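Local coordinates for protein sortase (Actinomyces oris, PDB 5UTT) that probably acts as a cysteine transpeptidase that attaches secreted surface proteins to the Gram-positive cell envelope, this chain being its extracellular sortase domain, at residues A[45-51]-A[59-65]; A[79-83]-A[147-151]; A[91-95]-A[162-166]. Residue numbers count along the deposited sequence, not the author numbering.

Interaction 1: residues A[45-51]-A[59-65]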
# COMPACT_ATOMS: atom_id res chain seq x y z
N MET A 45 -0.93 -1.23 10.10
CA MET A 45 -2.10 -0.55 9.64
C MET A 45 -3.01 -1.48 8.90
O MET A 45 -2.59 -2.11 7.89
CB MET A 45 -1.64 0.61 8.75
CG MET A 45 -2.73 1.55 8.32
SD MET A 45 -2.03 3.00 7.51
CE MET A 45 -3.45 4.08 7.29
N PRO A 46 -4.26 -1.61 9.34
CA PRO A 46 -5.18 -2.49 8.57
C PRO A 46 -5.46 -1.89 7.20
O PRO A 46 -5.48 -0.67 7.05
CB PRO A 46 -6.47 -2.51 9.41
CG PRO A 46 -6.11 -1.81 10.66
CD PRO A 46 -4.97 -0.93 10.43
N ILE A 47 -5.60 -2.78 6.20
CA ILE A 47 -6.09 -2.43 4.91
C ILE A 47 -7.50 -2.96 4.71
O ILE A 47 -7.74 -4.18 4.82
CB ILE A 47 -5.19 -3.01 3.79
CG1 ILE A 47 -3.72 -2.58 3.99
CG2 ILE A 47 -5.69 -2.49 2.45
CD1 ILE A 47 -2.73 -3.38 3.11
N MET A 48 -8.41 -2.07 4.36
CA MET A 48 -9.83 -2.43 4.15
C MET A 48 -10.32 -2.06 2.77
O MET A 48 -9.79 -1.13 2.16
CB MET A 48 -10.73 -1.81 5.24
CG MET A 48 -10.45 -2.36 6.60
SD MET A 48 -11.28 -1.31 7.81
CE MET A 48 -10.47 -1.84 9.30
N GLU A 49 -11.33 -2.76 2.27
CA GLU A 49 -11.95 -2.39 1.00
C GLU A 49 -12.66 -1.05 1.10
O GLU A 49 -13.42 -0.80 2.03
CB GLU A 49 -12.89 -3.51 0.54
CG GLU A 49 -13.58 -3.28 -0.79
CD GLU A 49 -12.66 -3.42 -2.00
OE1 GLU A 49 -11.43 -3.65 -1.83
OE2 GLU A 49 -13.18 -3.25 -3.10
N GLY A 50 -12.41 -0.16 0.14
CA GLY A 50 -13.13 1.13 0.10
C GLY A 50 -12.37 2.30 0.66
O GLY A 50 -11.43 2.13 1.48
N THR A 51 -12.72 3.50 0.20
CA THR A 51 -11.90 4.67 0.52
C THR A 51 -12.70 5.78 1.14
O THR A 51 -12.21 6.90 1.22
CB THR A 51 -11.20 5.28 -0.69
OG1 THR A 51 -12.18 5.64 -1.70
CG2 THR A 51 -10.16 4.27 -1.24
N ALA A 59 -8.04 4.65 10.98
CA ALA A 59 -6.56 4.63 10.95
C ALA A 59 -6.17 3.40 10.15
O ALA A 59 -5.25 2.67 10.53
CB ALA A 59 -5.96 4.56 12.33
N ALA A 60 -6.98 3.17 9.12
CA ALA A 60 -6.78 2.06 8.14
C ALA A 60 -6.55 2.60 6.76
O ALA A 60 -7.01 3.68 6.39
CB ALA A 60 -7.99 1.15 8.15
N ALA A 61 -5.83 1.83 5.94
CA ALA A 61 -5.66 2.13 4.56
C ALA A 61 -6.87 1.59 3.83
O ALA A 61 -7.40 0.55 4.20
CB ALA A 61 -4.41 1.47 4.06
N GLY A 62 -7.29 2.29 2.80
CA GLY A 62 -8.43 1.86 1.98
C GLY A 62 -8.13 1.50 0.53
O GLY A 62 -7.51 2.27 -0.20
N HIS A 63 -8.62 0.35 0.08
CA HIS A 63 -8.40 -0.06 -1.29
C HIS A 63 -9.38 0.62 -2.23
O HIS A 63 -10.59 0.51 -2.08
CB HIS A 63 -8.54 -1.56 -1.41
CG HIS A 63 -8.36 -2.11 -2.80
ND1 HIS A 63 -9.26 -3.00 -3.34
CD2 HIS A 63 -7.40 -1.93 -3.74
CE1 HIS A 63 -8.87 -3.34 -4.55
NE2 HIS A 63 -7.73 -2.73 -4.81
N TYR A 64 -8.84 1.31 -3.24
CA TYR A 64 -9.64 1.83 -4.34
C TYR A 64 -10.39 0.68 -5.02
O TYR A 64 -9.77 -0.28 -5.53
CB TYR A 64 -8.76 2.60 -5.34
CG TYR A 64 -8.19 3.94 -4.87
CD1 TYR A 64 -7.01 4.00 -4.12
CD2 TYR A 64 -8.82 5.12 -5.19
CE1 TYR A 64 -6.48 5.23 -3.72
CE2 TYR A 64 -8.32 6.35 -4.79
CZ TYR A 64 -7.16 6.40 -4.05
OH TYR A 64 -6.63 7.61 -3.64
N THR A 65 -11.70 0.73 -5.04
CA THR A 65 -12.48 -0.46 -5.32
C THR A 65 -12.39 -0.86 -6.78
O THR A 65 -12.61 -2.01 -7.09
CB THR A 65 -13.92 -0.30 -4.84
OG1 THR A 65 -14.50 0.81 -5.53
CG2 THR A 65 -13.94 -0.07 -3.30
O HOH W 1 -12.15 -4.10 -5.19
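Two short strands run in parallel here, their axes 4.6 Å apart at closest approach and inclined by 29°. The backbone bonds form a parallel zigzag: A61 N donates to P46 O, M48 N to A61 O and H63 N to M48 O (each 2.8 Å), and G50 N follows to H63 O (2.9 Å). Proline, with no N-H to give, is tolerated at P46 because its carbonyl alone is used, as acceptor for A61 N. Glycine suits two positions: a CB on G62 would clash with the carbonyl oxygen of G50, while G50 itself has a positive phi.

Polar side chains meet at one end. E49 and H63 share a sheet face with I47 and A61, and H63 ND1 donates to E49 OE1 at 2.7 Å, in the plane of the imidazole. Water 1 donates to both E49 OE2 (2.5 Å) and T65 O (2.9 Å).

The larger M45, I47 and M48 lie against alanines of segment 59-65, whose methyls leave them room: I47 CG1 is 4.1 Å from A61 CB, M48 CE 4.1 Å from A60 CB. T51 CG2 sits 4.2 Å from the Y64 ring centroid, a CH-pi contact.

Helix 53-56 makes the crossover of this beta-alpha-beta unit. In the barrel, antiparallel strands 28-33 and 74-79 flank 45-49 and 61-63 respectively, and F76 of strand 74-79 stacks on H63.

Interaction 2: residues A[79-83]-A[147-151]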
# COMPACT_ATOMS: atom_id res chain seq x y z
N ALA A 79 -5.40 4.14 -0.27
CA ALA A 79 -5.38 5.50 0.25
C ALA A 79 -5.22 5.47 1.75
O ALA A 79 -5.70 4.55 2.41
CB ALA A 79 -6.71 6.20 -0.13
N GLY A 80 -4.55 6.47 2.29
CA GLY A 80 -4.44 6.67 3.72
C GLY A 80 -4.41 8.11 4.13
O GLY A 80 -3.95 8.99 3.41
N HIS A 81 -5.00 8.39 5.29
CA HIS A 81 -4.87 9.69 5.83
C HIS A 81 -3.41 10.01 6.19
O HIS A 81 -2.67 9.17 6.64
CB HIS A 81 -5.70 9.79 7.11
CG HIS A 81 -7.15 10.05 6.89
ND1 HIS A 81 -7.70 10.33 5.66
CD2 HIS A 81 -8.16 10.14 7.79
CE1 HIS A 81 -9.00 10.54 5.80
NE2 HIS A 81 -9.30 10.46 7.08
N ARG A 82 -3.05 11.28 6.05
CA ARG A 82 -1.72 11.75 6.38
C ARG A 82 -1.52 12.03 7.86
O ARG A 82 -0.37 11.98 8.33
CB ARG A 82 -1.43 13.04 5.62
CG ARG A 82 0.02 13.50 5.63
CD ARG A 82 0.83 12.68 4.62
NE ARG A 82 2.25 12.99 4.69
CZ ARG A 82 2.88 13.88 3.93
NH1 ARG A 82 4.18 14.10 4.10
NH2 ARG A 82 2.21 14.57 3.02
N ARG A 83 -2.60 12.29 8.59
CA ARG A 83 -2.51 12.82 9.97
C ARG A 83 -3.21 12.01 11.08
O ARG A 83 -3.27 12.46 12.23
CB ARG A 83 -3.02 14.26 9.97
CG ARG A 83 -2.37 15.11 8.87
CD ARG A 83 -1.99 16.51 9.31
NE ARG A 83 -3.09 17.46 9.11
CZ ARG A 83 -3.35 18.51 9.88
NH1 ARG A 83 -2.61 18.76 10.96
NH2 ARG A 83 -4.37 19.31 9.60
N THR A 147 -1.36 6.31 -1.63
CA THR A 147 -1.72 7.69 -1.89
C THR A 147 -2.10 8.40 -0.61
O THR A 147 -2.72 7.81 0.26
CB THR A 147 -2.90 7.86 -2.93
OG1 THR A 147 -4.20 7.60 -2.38
CG2 THR A 147 -2.75 6.88 -4.11
N THR A 148 -1.73 9.65 -0.55
CA THR A 148 -2.14 10.51 0.57
C THR A 148 -2.04 11.98 0.16
O THR A 148 -1.56 12.30 -0.92
CB THR A 148 -1.27 10.19 1.82
OG1 THR A 148 -1.86 10.85 2.97
CG2 THR A 148 0.08 10.69 1.66
N CYS A 149 -2.42 12.90 1.05
CA CYS A 149 -2.39 14.33 0.78
C CYS A 149 -1.04 14.92 1.02
O CYS A 149 -0.31 14.45 1.88
CB CYS A 149 -3.43 15.04 1.70
SG CYS A 149 -5.10 14.73 1.12
N HIS A 150 -0.73 15.99 0.28
CA HIS A 150 0.44 16.80 0.49
C HIS A 150 0.15 18.25 -0.00
O HIS A 150 -0.59 18.47 -0.96
CB HIS A 150 1.69 16.18 -0.26
CG HIS A 150 3.02 16.77 0.13
ND1 HIS A 150 3.67 16.46 1.30
CD2 HIS A 150 3.84 17.64 -0.52
CE1 HIS A 150 4.83 17.09 1.36
NE2 HIS A 150 4.95 17.83 0.27
N GLY A 151 0.70 19.24 0.66
CA GLY A 151 0.55 20.63 0.22
C GLY A 151 1.76 21.21 -0.52
O GLY A 151 2.91 21.03 -0.10
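The sortase TLxTC signature ends at C149 on strand 142-150, and this contact ties the end of that strand to the loop carrying H81. By analogy with other sortases, C149 and H81 would be the active-site cysteine and histidine, with R162 on the next strand as the arginine. C149 SG and H81 ND1 are 6.8 Å apart, too far for a direct bond, and H81 NE2 is held by D57.

Backbone pairing is brief. A79 bridges T147 in parallel, G80 N donating to T147 O at 3.0 Å, after which the loop departs. T148, with chi1 t, directs its hydroxyl across the gap, and T148 OG1 donates to G80 O at 2.8 Å: a short hydroxyl side chain adds one more link just where the backbone pairing stops. T147, chi1 p, turns its OG1 to Y64 instead.

R82 supplies the long reach. Its chi1 is t and chi2 p, a bend that lays the guanidinium along the strand, while NE is bound by the carbonyl of R90. H150, chi1 t, presents its imidazole edge, so that one nitrogen, R82 NH2, donates to both C149 O (2.8 Å) and H150 ND1 (2.9 Å).

Interaction 3: residues A[91-95]-A[162-166]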
# COMPACT_ATOMS: atom_id res chain seq x y z
N ARG A 91 4.50 9.68 7.09
CA ARG A 91 5.90 9.75 6.73
C ARG A 91 6.08 9.03 5.42
O ARG A 91 7.10 8.42 5.21
CB ARG A 91 6.83 9.27 7.85
CG ARG A 91 6.93 10.25 9.01
CD ARG A 91 7.97 11.33 8.71
NE ARG A 91 7.54 12.34 7.72
CZ ARG A 91 6.79 13.40 7.99
NH1 ARG A 91 6.32 13.63 9.24
NH2 ARG A 91 6.49 14.24 7.02
N ILE A 92 5.10 9.18 4.54
CA ILE A 92 5.21 8.66 3.17
C ILE A 92 6.46 9.19 2.47
O ILE A 92 6.99 8.53 1.55
CB ILE A 92 3.93 8.98 2.38
CG1 ILE A 92 3.85 8.11 1.10
CG2 ILE A 92 3.80 10.46 2.08
CD1 ILE A 92 2.49 8.07 0.46
N ASP A 93 6.91 10.36 2.90
CA ASP A 93 8.07 11.06 2.29
C ASP A 93 9.41 10.40 2.60
O ASP A 93 10.41 10.80 2.01
CB ASP A 93 8.10 12.54 2.70
CG ASP A 93 8.11 12.73 4.21
OD1 ASP A 93 8.09 11.75 4.95
OD2 ASP A 93 8.18 13.89 4.62
N LEU A 94 9.44 9.38 3.45
CA LEU A 94 10.69 8.70 3.80
C LEU A 94 10.97 7.61 2.81
O LEU A 94 12.03 7.05 2.85
CB LEU A 94 10.63 8.06 5.18
CG LEU A 94 10.38 9.01 6.39
CD1 LEU A 94 10.34 8.12 7.63
CD2 LEU A 94 11.45 10.07 6.52
N LEU A 95 10.03 7.31 1.94
CA LEU A 95 10.17 6.14 1.08
C LEU A 95 10.98 6.52 -0.15
O LEU A 95 10.67 7.48 -0.88
CB LEU A 95 8.77 5.60 0.71
CG LEU A 95 7.91 5.14 1.89
CD1 LEU A 95 6.51 4.78 1.47
CD2 LEU A 95 8.58 3.95 2.53
N ARG A 162 -1.32 15.45 -4.04
CA ARG A 162 -1.32 14.09 -3.50
C ARG A 162 0.08 13.47 -3.67
O ARG A 162 0.62 13.44 -4.78
CB ARG A 162 -2.38 13.21 -4.21
CG ARG A 162 -3.80 13.77 -4.18
CD ARG A 162 -4.35 13.71 -2.77
NE ARG A 162 -5.79 14.06 -2.71
CZ ARG A 162 -6.21 15.28 -2.48
NH1 ARG A 162 -5.31 16.27 -2.35
NH2 ARG A 162 -7.52 15.54 -2.41
N TRP A 163 0.63 12.96 -2.58
CA TRP A 163 1.89 12.22 -2.63
C TRP A 163 1.60 10.75 -2.92
O TRP A 163 0.86 10.06 -2.20
CB TRP A 163 2.66 12.38 -1.32
CG TRP A 163 4.06 11.89 -1.39
CD1 TRP A 163 4.50 10.59 -1.56
CD2 TRP A 163 5.22 12.67 -1.16
NE1 TRP A 163 5.88 10.54 -1.49
CE2 TRP A 163 6.34 11.82 -1.26
CE3 TRP A 163 5.44 14.04 -0.92
CZ2 TRP A 163 7.62 12.30 -1.12
CZ3 TRP A 163 6.71 14.50 -0.78
CH2 TRP A 163 7.78 13.63 -0.87
N ILE A 164 2.22 10.24 -3.99
CA ILE A 164 1.96 8.90 -4.51
C ILE A 164 3.26 8.10 -4.45
O ILE A 164 4.28 8.57 -4.89
CB ILE A 164 1.56 8.92 -5.98
CG1 ILE A 164 0.48 9.97 -6.25
CG2 ILE A 164 1.14 7.52 -6.46
CD1 ILE A 164 -0.81 9.70 -5.51
N VAL A 165 3.20 6.90 -3.88
CA VAL A 165 4.35 5.97 -3.93
C VAL A 165 3.98 4.71 -4.70
O VAL A 165 3.01 4.06 -4.40
CB VAL A 165 4.87 5.59 -2.52
CG1 VAL A 165 6.00 4.52 -2.57
CG2 VAL A 165 5.39 6.81 -1.83
N HIS A 166 4.83 4.37 -5.67
CA HIS A 166 4.67 3.09 -6.40
C HIS A 166 5.72 2.05 -5.98
O HIS A 166 6.89 2.39 -5.82
CB HIS A 166 4.81 3.34 -7.91
CG HIS A 166 3.71 4.14 -8.51
ND1 HIS A 166 3.91 5.27 -9.27
CD2 HIS A 166 2.37 4.00 -8.39
CE1 HIS A 166 2.74 5.77 -9.64
NE2 HIS A 166 1.79 5.02 -9.10
O HOH W 2 8.19 8.90 -1.03
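This is a loop-on-sheet contact: a 3-10 turn, in the long connection between strands 74-79 and 100-104, packs its side chains on the face of strand 161-174 that bears W163 and V165. No direct hydrogen bond joins the segments, and the nearest CA atoms, those of I92 and W163, are 7.6 Å apart, so side chains fill the space.

I92 is the main apolar link. Its beta-branched side chain offers two arms, CG1 and CG2, and so reaches two residues at once: I92 CG1 is 3.7 Å from W163 CD1 and 3.6 Å from V165 CG2, while I92 CG2 lies over the five-membered ring of W163, 3.9 Å from its centroid. D93 covers the six-membered ring with its CB, 4.1 Å from that centroid, a CH-pi contact that leaves its carboxylate to pair with R91 (R91 NE to D93 OD1, 2.9 Å). L95 CD1 touches V165 CG2 at 4.0 Å, the beta-branched valine suiting its strand.

The polar atom of the indole is also satisfied: W163 NE1 donates to water 2 (2.9 Å), which stands 2.9 Å from both I92 O and L95 O, bridging sheet to turn. The turn itself is held by L94 N to R91 O (3.1 Å) and L95 N to I92 O (3.3 Å).

W163 also stacks with H117 on strand 108-120 and meets H150 edge-to-face. Strand 161-174 lies between 142-150 and 108-120 in the closed eight-stranded barrel of the sortase fold, and the loop following the probable active-site H81 packs on it here.

Overall arrangement
All three contacts build on one barrel, but at different places and by different chemistry. Interaction 1, partly buried, is true strand pairing, rich in backbone hydrogen bonds. Interactions 2 and 3 are buried contacts of one long loop against adjoining strands, 142-150 and 161-174. Interaction 2 relies on polar side chains beside the probable catalytic cysteine, whereas interaction 3 is apolar and aromatic, with a water as its polar link. Y64 OH to T147 OG1 (2.7 Å) and G62 N to A79 O (2.8 Å) join interactions 1 and 2; T148 O to W163 N (2.8 Å) joins 2 and 3. Interactions 1 and 3 do not touch, their centres being about 16 Å apart.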